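Local coordinates for protein F2 like fibronectin-binding protein (Streptococcus pneumoniae, PDB 5A0N) that probably serves as a cell-surface adhesin that attaches the bacterium covalently to host molecules through an internal thioester, at residues 160-163 and 164-168. Residues are numbered along the deposited sequence; the frame is centred on the assembly and turned at random.
Sequences TNVY and IYEKF
Tyr163 and Ile164, neighbours in the short surface helix 162-165, send their side chains the same way, and the aliphatic branch of one lies over the ring of the other. Ile164 CG1 sits 3.7 Å from the centroid of the Tyr163 ring and only 11° off its normal, a CH-pi contact over the face; CD1 carries the contact outward, 3.6 Å from Tyr163 CZ. Tyr163 CG stands between its own backbone N and carbonyl carbon (chi1 77°), turning the ring toward Ile164, a buried residue packed against Met154 of a loop and Tyr145 of helix 132-152. A bound MES and a crystal neighbour also touch the tyrosine and may influence its pose.

The backbone is tied by Tyr165 N to Asn161 O at 3.1 Å, nearly straight and in the carbonyl plane, and by Glu166 N to Val162 O at 2.9 Å. Ile164 N also bonds to Asn161 O, from above the carbonyl plane. A type I turn, Tyr165 to Phe168, then leads toward helix 170-182, which both rings touch.

Lys167 curls back, bent at its last torsion (chi4 67°), to bring NZ 3.2 Å from Tyr163 O. One water donates to this carbonyl and to Glu166 OE2; its approach to NZ is doubtfully short. The ammonium would be expected to offset the partial negative charge of the carbonyl, and perhaps that of the nearby carboxylate.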
ATOM      1  N   THR A 160     -10.210  12.714 -14.802  1.00 11.70           N
ATOM      2  CA  THR A 160      -8.756  12.516 -14.813  1.00 12.08           C
ATOM      3  C   THR A 160      -8.476  11.063 -14.486  1.00 10.01           C
ATOM      4  O   THR A 160      -8.982  10.540 -13.498  1.00 11.23           O
ATOM      5  CB  THR A 160      -8.082  13.450 -13.782  1.00 14.49           C
ATOM      6  OG1 THR A 160      -8.543  14.795 -13.982  1.00 15.94           O
ATOM      7  CG2 THR A 160      -6.588  13.437 -13.964  1.00 14.61           C
ATOM      8  N   ASN A 161      -7.680  10.392 -15.326  1.00 10.37           N
ATOM      9  CA  ASN A 161      -7.484   8.948 -15.189  1.00 10.40           C
ATOM     10  C   ASN A 161      -8.844   8.238 -15.123  1.00 10.44           C
ATOM     11  O   ASN A 161      -9.101   7.353 -14.285  1.00 11.03           O
ATOM     12  CB  ASN A 161      -6.604   8.612 -13.998  1.00 10.51           C
ATOM     13  CG  ASN A 161      -5.160   8.931 -14.256  1.00 11.67           C
ATOM     14  OD1 ASN A 161      -4.559   8.399 -15.189  1.00 14.26           O
ATOM     15  ND2 ASN A 161      -4.594   9.779 -13.448  1.00 12.46           N
ATOM     16  N   VAL A 162      -9.701   8.617 -16.067  1.00 11.74           N
ATOM     17  CA  VAL A 162     -11.058   8.075 -16.132  1.00 13.52           C
ATOM     18  C   VAL A 162     -11.069   6.548 -16.294  1.00 12.50           C
ATOM     19  O   VAL A 162     -11.945   5.874 -15.760  1.00 12.97           O
ATOM     20  CB  VAL A 162     -11.857   8.784 -17.244  1.00 15.07           C
ATOM     21  CG1 VAL A 162     -13.225   8.171 -17.458  1.00 19.83           C
ATOM     22  CG2 VAL A 162     -11.968  10.278 -16.928  1.00 17.95           C
ATOM     23  N   TYR A 163     -10.070   5.991 -16.973  1.00 12.72           N
ATOM     24  CA  TYR A 163     -10.039   4.534 -17.132  1.00 13.93           C
ATOM     25  C   TYR A 163      -9.969   3.782 -15.808  1.00 13.42           C
ATOM     26  O   TYR A 163     -10.410   2.644 -15.681  1.00 16.69           O
ATOM     27  CB  TYR A 163      -8.885   4.111 -18.040  1.00 15.93           C
ATOM     28  CG  TYR A 163      -7.476   4.102 -17.447  1.00 13.45           C
ATOM     29  CD1 TYR A 163      -6.807   5.297 -17.091  1.00 13.35           C
ATOM     30  CD2 TYR A 163      -6.797   2.887 -17.290  1.00 12.82           C
ATOM     31  CE1 TYR A 163      -5.526   5.260 -16.589  1.00 13.20           C
ATOM     32  CE2 TYR A 163      -5.509   2.855 -16.819  1.00 12.47           C
ATOM     33  CZ  TYR A 163      -4.879   4.042 -16.447  1.00 11.97           C
ATOM     34  OH  TYR A 163      -3.589   3.943 -16.003  1.00 13.62           O
ATOM     35  N   ILE A 164      -9.395   4.425 -14.803  1.00 12.18           N
ATOM     36  CA  ILE A 164      -9.371   3.848 -13.462  1.00 11.51           C
ATOM     37  C   ILE A 164     -10.677   4.195 -12.748  1.00 10.44           C
ATOM     38  O   ILE A 164     -11.319   3.340 -12.158  1.00 11.19           O
ATOM     39  CB  ILE A 164      -8.130   4.354 -12.665  1.00 11.45           C
ATOM     40  CG1 ILE A 164      -6.823   3.792 -13.298  1.00 13.50           C
ATOM     41  CG2 ILE A 164      -8.239   3.919 -11.211  1.00 10.72           C
ATOM     42  CD1 ILE A 164      -5.609   4.607 -12.975  1.00 13.56           C
ATOM     43  N   TYR A 165     -11.053   5.473 -12.781  1.00 10.74           N
ATOM     44  CA  TYR A 165     -12.225   5.912 -12.036  1.00 12.03           C
ATOM     45  C   TYR A 165     -13.468   5.114 -12.380  1.00 11.31           C
ATOM     46  O   TYR A 165     -14.243   4.727 -11.503  1.00 12.22           O
ATOM     47  CB  TYR A 165     -12.491   7.382 -12.295  1.00 11.81           C
ATOM     48  CG  TYR A 165     -13.478   7.961 -11.316  1.00 13.10           C
ATOM     49  CD1 TYR A 165     -13.097   8.275 -10.006  1.00 14.20           C
ATOM     50  CD2 TYR A 165     -14.771   8.209 -11.685  1.00 14.26           C
ATOM     51  CE1 TYR A 165     -13.991   8.815  -9.105  1.00 14.51           C
ATOM     52  CE2 TYR A 165     -15.683   8.750 -10.782  1.00 15.48           C
ATOM     53  CZ  TYR A 165     -15.283   9.051  -9.503  1.00 14.19           C
ATOM     54  OH  TYR A 165     -16.174   9.598  -8.578  1.00 16.89           O
ATOM     55  N   GLU A 166     -13.647   4.827 -13.669  1.00 12.14           N
ATOM     56  CA  GLU A 166     -14.865   4.177 -14.126  1.00 14.05           C
ATOM     57  C   GLU A 166     -14.937   2.714 -13.652  1.00 13.97           C
ATOM     58  O   GLU A 166     -15.997   2.104 -13.682  1.00 17.18           O
ATOM     59  CB  GLU A 166     -15.007   4.255 -15.653  1.00 18.16           C
ATOM     60  CG  GLU A 166     -13.986   3.414 -16.417  1.00 24.27           C
ATOM     61  CD  GLU A 166     -14.001   3.660 -17.931  1.00 33.45           C
ATOM     62  OE1 GLU A 166     -14.709   4.584 -18.392  1.00 38.79           O
ATOM     63  OE2 GLU A 166     -13.293   2.920 -18.658  1.00 44.23           O
ATOM     64  N   LYS A 167     -13.813   2.154 -13.213  1.00 12.96           N
ATOM     65  CA  LYS A 167     -13.796   0.804 -12.656  1.00 13.87           C
ATOM     66  C   LYS A 167     -14.166   0.775 -11.177  1.00 13.02           C
ATOM     67  O   LYS A 167     -14.430  -0.283 -10.625  1.00 16.41           O
ATOM     68  CB  LYS A 167     -12.425   0.155 -12.841  1.00 15.47           C
ATOM     69  CG  LYS A 167     -11.999  -0.051 -14.279  1.00 17.41           C
ATOM     70  CD  LYS A 167     -10.596  -0.663 -14.276  1.00 23.23           C
ATOM     71  CE  LYS A 167     -10.215  -1.324 -15.586  1.00 32.23           C
ATOM     72  NZ  LYS A 167     -10.081  -0.338 -16.682  1.00 43.43           N
ATOM     73  N   PHE A 168     -14.155   1.937 -10.526  1.00 12.20           N
ATOM     74  CA  PHE A 168     -14.473   1.994  -9.110  1.00 11.46           C
ATOM     75  C   PHE A 168     -15.961   1.695  -8.889  1.00 11.55           C
ATOM     76  O   PHE A 168     -16.819   2.112  -9.673  1.00 14.24           O
ATOM     77  CB  PHE A 168     -14.183   3.382  -8.516  1.00 10.76           C
ATOM     78  CG  PHE A 168     -12.726   3.704  -8.275  1.00 10.37           C
ATOM     79  CD1 PHE A 168     -11.738   2.729  -8.194  1.00 12.79           C
ATOM     80  CD2 PHE A 168     -12.352   4.993  -8.060  1.00 12.83           C
ATOM     81  CE1 PHE A 168     -10.418   3.083  -7.963  1.00 12.65           C
ATOM     82  CE2 PHE A 168     -11.050   5.336  -7.812  1.00 14.39           C
ATOM     83  CZ  PHE A 168     -10.076   4.394  -7.745  1.00 12.54           C
TER
HETATM   84  O   HOH W   1     -11.912   1.143 -17.355  1.00102.63           O